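Local coordinates for protein putative gamma-glutamylcyclotransferase YkqA (Bacillus subtilis, PDB 2QIK) that is a putative gamma-glutamylcyclotransferase, probably releasing 5-oxoproline from gamma-glutamyl compounds by intramolecular cyclisation, at residues Asp153-Val159 and Thr186-Arg192. Sequence-based numbering, arbitrary orientation.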
ATOM      1  N   ASP A 153     -21.630  -2.023   2.777  1.00 10.75           N
ATOM      2  CA  ASP A 153     -21.437  -3.487   2.564  1.00 10.62           C
ATOM      3  C   ASP A 153     -20.032  -3.848   3.100  1.00 10.71           C
ATOM      4  O   ASP A 153     -19.128  -4.278   2.360  1.00 11.09           O
ATOM      5  CB  ASP A 153     -21.561  -3.876   1.063  1.00 10.83           C
ATOM      6  CG  ASP A 153     -21.591  -5.370   0.812  1.00 11.08           C
ATOM      7  OD1 ASP A 153     -21.810  -6.180   1.716  1.00 14.04           O
ATOM      8  OD2 ASP A 153     -21.425  -5.762  -0.308  1.00 14.23           O
ATOM      9  N   PRO A 154     -19.829  -3.658   4.398  1.00 11.25           N
ATOM     10  CA  PRO A 154     -18.577  -4.089   5.017  1.00 11.88           C
ATOM     11  C   PRO A 154     -18.489  -5.603   4.971  1.00 11.27           C
ATOM     12  O   PRO A 154     -19.421  -6.316   5.341  1.00 13.43           O
ATOM     13  CB  PRO A 154     -18.646  -3.523   6.448  1.00 13.73           C
ATOM     14  CG  PRO A 154     -20.124  -3.473   6.719  1.00 14.60           C
ATOM     15  CD  PRO A 154     -20.740  -3.098   5.405  1.00 12.72           C
ATOM     16  N   VAL A 155     -17.327  -6.074   4.585  1.00 10.46           N
ATOM     17  CA  VAL A 155     -16.990  -7.455   4.789  1.00 13.30           C
ATOM     18  C   VAL A 155     -16.761  -7.643   6.288  1.00 14.40           C
ATOM     19  O   VAL A 155     -17.227  -8.651   6.828  1.00 18.69           O
ATOM     20  CB  VAL A 155     -15.760  -7.869   3.958  1.00 13.13           C
ATOM     21  CG1 VAL A 155     -15.411  -9.402   4.238  1.00 18.01           C
ATOM     22  CG2 VAL A 155     -16.061  -7.610   2.478  1.00 14.97           C
ATOM     23  N   GLY A 156     -16.183  -6.648   6.946  1.00 16.00           N
ATOM     24  CA  GLY A 156     -16.012  -6.603   8.390  1.00 18.20           C
ATOM     25  C   GLY A 156     -14.557  -6.544   8.777  1.00 15.24           C
ATOM     26  O   GLY A 156     -13.680  -6.153   8.018  1.00 14.45           O
ATOM     27  N   ARG A 157     -14.352  -6.896  10.030  1.00 14.46           N
ATOM     28  CA  ARG A 157     -13.048  -6.828  10.645  0.50 14.67           C
ATOM     29  C   ARG A 157     -12.082  -7.634   9.861  1.00 12.45           C
ATOM     30  O   ARG A 157     -12.337  -8.780   9.468  1.00 14.65           O
ATOM     31  CB  ARG A 157     -13.117  -7.432  12.041  0.50 15.49           C
ATOM     32  CG  ARG A 157     -11.908  -7.227  12.862  0.50 16.72           C
ATOM     33  CD  ARG A 157     -11.981  -7.936  14.184  0.50 17.33           C
ATOM     34  NE  ARG A 157     -13.160  -7.528  14.912  0.50 19.08           N
ATOM     35  CZ  ARG A 157     -13.567  -8.068  16.057  0.50 20.43           C
ATOM     36  NH1 ARG A 157     -14.642  -7.592  16.641  0.50 23.00           N
ATOM     37  NH2 ARG A 157     -12.902  -9.047  16.622  0.50 20.98           N
ATOM     38  N   ALA A 158     -10.906  -7.074   9.645  1.00 12.17           N
ATOM     39  CA  ALA A 158      -9.908  -7.723   8.934  1.00 14.39           C
ATOM     40  C   ALA A 158      -8.581  -7.510   9.646  1.00 13.52           C
ATOM     41  O   ALA A 158      -8.276  -6.447  10.188  1.00 14.72           O
ATOM     42  CB  ALA A 158      -9.892  -7.151   7.474  1.00 14.75           C
ATOM     43  N   VAL A 159      -7.790  -8.548   9.616  1.00 14.63           N
ATOM     44  CA  VAL A 159      -6.512  -8.571  10.264  1.00 14.98           C
ATOM     45  C   VAL A 159      -5.439  -8.451   9.172  1.00 14.69           C
ATOM     46  O   VAL A 159      -5.514  -9.142   8.132  1.00 14.74           O
ATOM     47  CB  VAL A 159      -6.345  -9.828  11.074  1.00 16.85           C
ATOM     48  CG1 VAL A 159      -4.961  -9.955  11.614  1.00 18.37           C
ATOM     49  CG2 VAL A 159      -7.320  -9.907  12.253  1.00 18.41           C
ATOM     50  N   THR A 186      -1.910  -5.414  12.799  1.00 11.70           N
ATOM     51  CA  THR A 186      -2.959  -4.463  12.963  1.00 11.06           C
ATOM     52  C   THR A 186      -4.311  -4.945  12.472  1.00 10.81           C
ATOM     53  O   THR A 186      -4.401  -6.072  11.959  1.00 13.10           O
ATOM     54  CB  THR A 186      -2.502  -3.149  12.332  1.00 11.44           C
ATOM     55  OG1 THR A 186      -3.293  -2.078  12.900  1.00 11.53           O
ATOM     56  CG2 THR A 186      -2.610  -3.118  10.808  1.00 11.24           C
ATOM     57  N   GLU A 187      -5.354  -4.125  12.668  1.00 10.02           N
ATOM     58  CA  GLU A 187      -6.699  -4.435  12.259  1.00 11.01           C
ATOM     59  C   GLU A 187      -7.290  -3.241  11.548  1.00  9.23           C
ATOM     60  O   GLU A 187      -6.910  -2.093  11.791  1.00  9.67           O
ATOM     61  CB  GLU A 187      -7.621  -4.818  13.478  1.00 12.04           C
ATOM     62  CG  GLU A 187      -7.139  -5.978  14.315  1.00 13.06           C
ATOM     63  CD  GLU A 187      -8.192  -6.459  15.304  1.00 12.88           C
ATOM     64  OE1 GLU A 187      -9.349  -5.989  15.280  1.00 13.62           O
ATOM     65  OE2 GLU A 187      -7.796  -7.317  16.134  1.00 15.60           O
ATOM     66  N   GLY A 188      -8.274  -3.554  10.713  1.00  9.47           N
ATOM     67  CA  GLY A 188      -9.095  -2.521  10.086  1.00  9.55           C
ATOM     68  C   GLY A 188     -10.388  -3.119   9.621  1.00  9.45           C
ATOM     69  O   GLY A 188     -10.706  -4.263   9.951  1.00 10.85           O
ATOM     70  N   VAL A 189     -11.120  -2.369   8.845  1.00 10.32           N
ATOM     71  CA  VAL A 189     -12.440  -2.776   8.286  1.00 11.07           C
ATOM     72  C   VAL A 189     -12.210  -2.919   6.764  1.00 10.32           C
ATOM     73  O   VAL A 189     -11.703  -2.016   6.123  1.00  9.79           O
ATOM     74  CB  VAL A 189     -13.537  -1.652   8.541  1.00 14.06           C
ATOM     75  CG1 VAL A 189     -14.906  -2.052   8.029  1.00 18.32           C
ATOM     76  CG2 VAL A 189     -13.593  -1.222  10.000  1.00 19.09           C
ATOM     77  N   LEU A 190     -12.658  -4.027   6.217  1.00  8.91           N
ATOM     78  CA  LEU A 190     -12.660  -4.244   4.785  1.00  8.24           C
ATOM     79  C   LEU A 190     -14.041  -3.992   4.274  1.00  8.37           C
ATOM     80  O   LEU A 190     -15.029  -4.584   4.738  1.00  9.42           O
ATOM     81  CB  LEU A 190     -12.215  -5.679   4.456  1.00  9.61           C
ATOM     82  CG  LEU A 190     -12.011  -5.964   2.995  1.00  9.14           C
ATOM     83  CD1 LEU A 190     -10.804  -5.177   2.490  1.00 10.06           C
ATOM     84  CD2 LEU A 190     -11.850  -7.431   2.718  1.00 11.36           C
ATOM     85  N   TYR A 191     -14.175  -3.084   3.309  1.00  7.72           N
ATOM     86  CA  TYR A 191     -15.415  -2.774   2.641  1.00  7.28           C
ATOM     87  C   TYR A 191     -15.433  -3.317   1.210  1.00  7.24           C
ATOM     88  O   TYR A 191     -14.410  -3.320   0.532  1.00  8.57           O
ATOM     89  CB  TYR A 191     -15.605  -1.286   2.494  1.00  7.96           C
ATOM     90  CG  TYR A 191     -15.720  -0.437   3.737  1.00  8.08           C
ATOM     91  CD1 TYR A 191     -16.927  -0.234   4.367  1.00  8.72           C
ATOM     92  CD2 TYR A 191     -14.632   0.241   4.199  1.00  8.53           C
ATOM     93  CE1 TYR A 191     -17.054   0.578   5.443  1.00  9.14           C
ATOM     94  CE2 TYR A 191     -14.726   1.090   5.327  1.00  9.15           C
ATOM     95  CZ  TYR A 191     -15.949   1.269   5.915  1.00  8.52           C
ATOM     96  OH  TYR A 191     -16.081   2.133   6.988  1.00  9.74           O
ATOM     97  N   ARG A 192     -16.577  -3.810   0.746  1.00  8.07           N
ATOM     98  CA  ARG A 192     -16.787  -4.098  -0.684  1.00  7.67           C
ATOM     99  C   ARG A 192     -17.463  -2.850  -1.284  1.00  8.40           C
ATOM    100  O   ARG A 192     -18.575  -2.491  -0.875  1.00  9.04           O
ATOM    101  CB  ARG A 192     -17.709  -5.285  -0.843  1.00  8.85           C
ATOM    102  CG  ARG A 192     -17.940  -5.716  -2.274  1.00  8.87           C
ATOM    103  CD  ARG A 192     -18.869  -6.844  -2.412  1.00  9.65           C
ATOM    104  NE  ARG A 192     -18.287  -7.993  -1.833  1.00 16.53           N
ATOM    105  CZ  ARG A 192     -18.550  -8.511  -0.623  1.00 18.12           C
ATOM    106  NH1 ARG A 192     -19.491  -7.987   0.158  1.00 18.57           N
ATOM    107  NH2 ARG A 192     -17.878  -9.575  -0.201  1.00 19.17           N
TER
HETATM  108  O   HOH W   1     -19.282  -1.069   1.400  1.00 10.20           O
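Pro-154 to Val-159 and Thr-186 to Arg-192 pair as antiparallel strands in the C-terminal half of the chain. Strand 185-193 runs between 154-161 and 128-132. Ala-158 and Gly-188 form a hydrogen-bonded pair, with Ala-158 N 2.8 Å from Gly-188 O and Gly-188 N 2.9 Å from Ala-158 O. Leu-190 N donates to Gly-156 O. The register then slips by one residue in a classic beta bulge: Val-155 and Gly-156 together lie opposite the single residue Leu-190. Leu-190 O therefore accepts two N-H groups, Val-155 N at 2.7 Å and Gly-156 N at 3.2 Å. Gly-156 has a positive phi (119°), and a side chain there would run into the carbonyl O of Val-155. Beyond the bulge, Arg-192 N donates to Asp-153 O. A water bridges Asp-153 N and Arg-192 O. With CG of Asp-153 anti to its own N (chi1 -171°), the carboxylate reaches Arg-192. Its OD2 lies at the guanidinium edge, 3.0 Å from Arg-192 NH1 in a salt bridge, but is approached from above the carboxylate plane. Val-155 CG2 sits over one guanidinium face, 3.8 Å from Arg-192 NH2, while Arg-192 NE bonds to Tyr-129 OH. A leucine in place of Arg-192 would probably leave the Asp-153 carboxylate without its charged mate and Tyr-129 OH without this donor. In one of its two conformers, Arg-157 runs alongside Glu-187, without a salt bridge; Arg-157 NE bonds to Tyr-258 O and Glu-187 OE2 to Ser-260 OG.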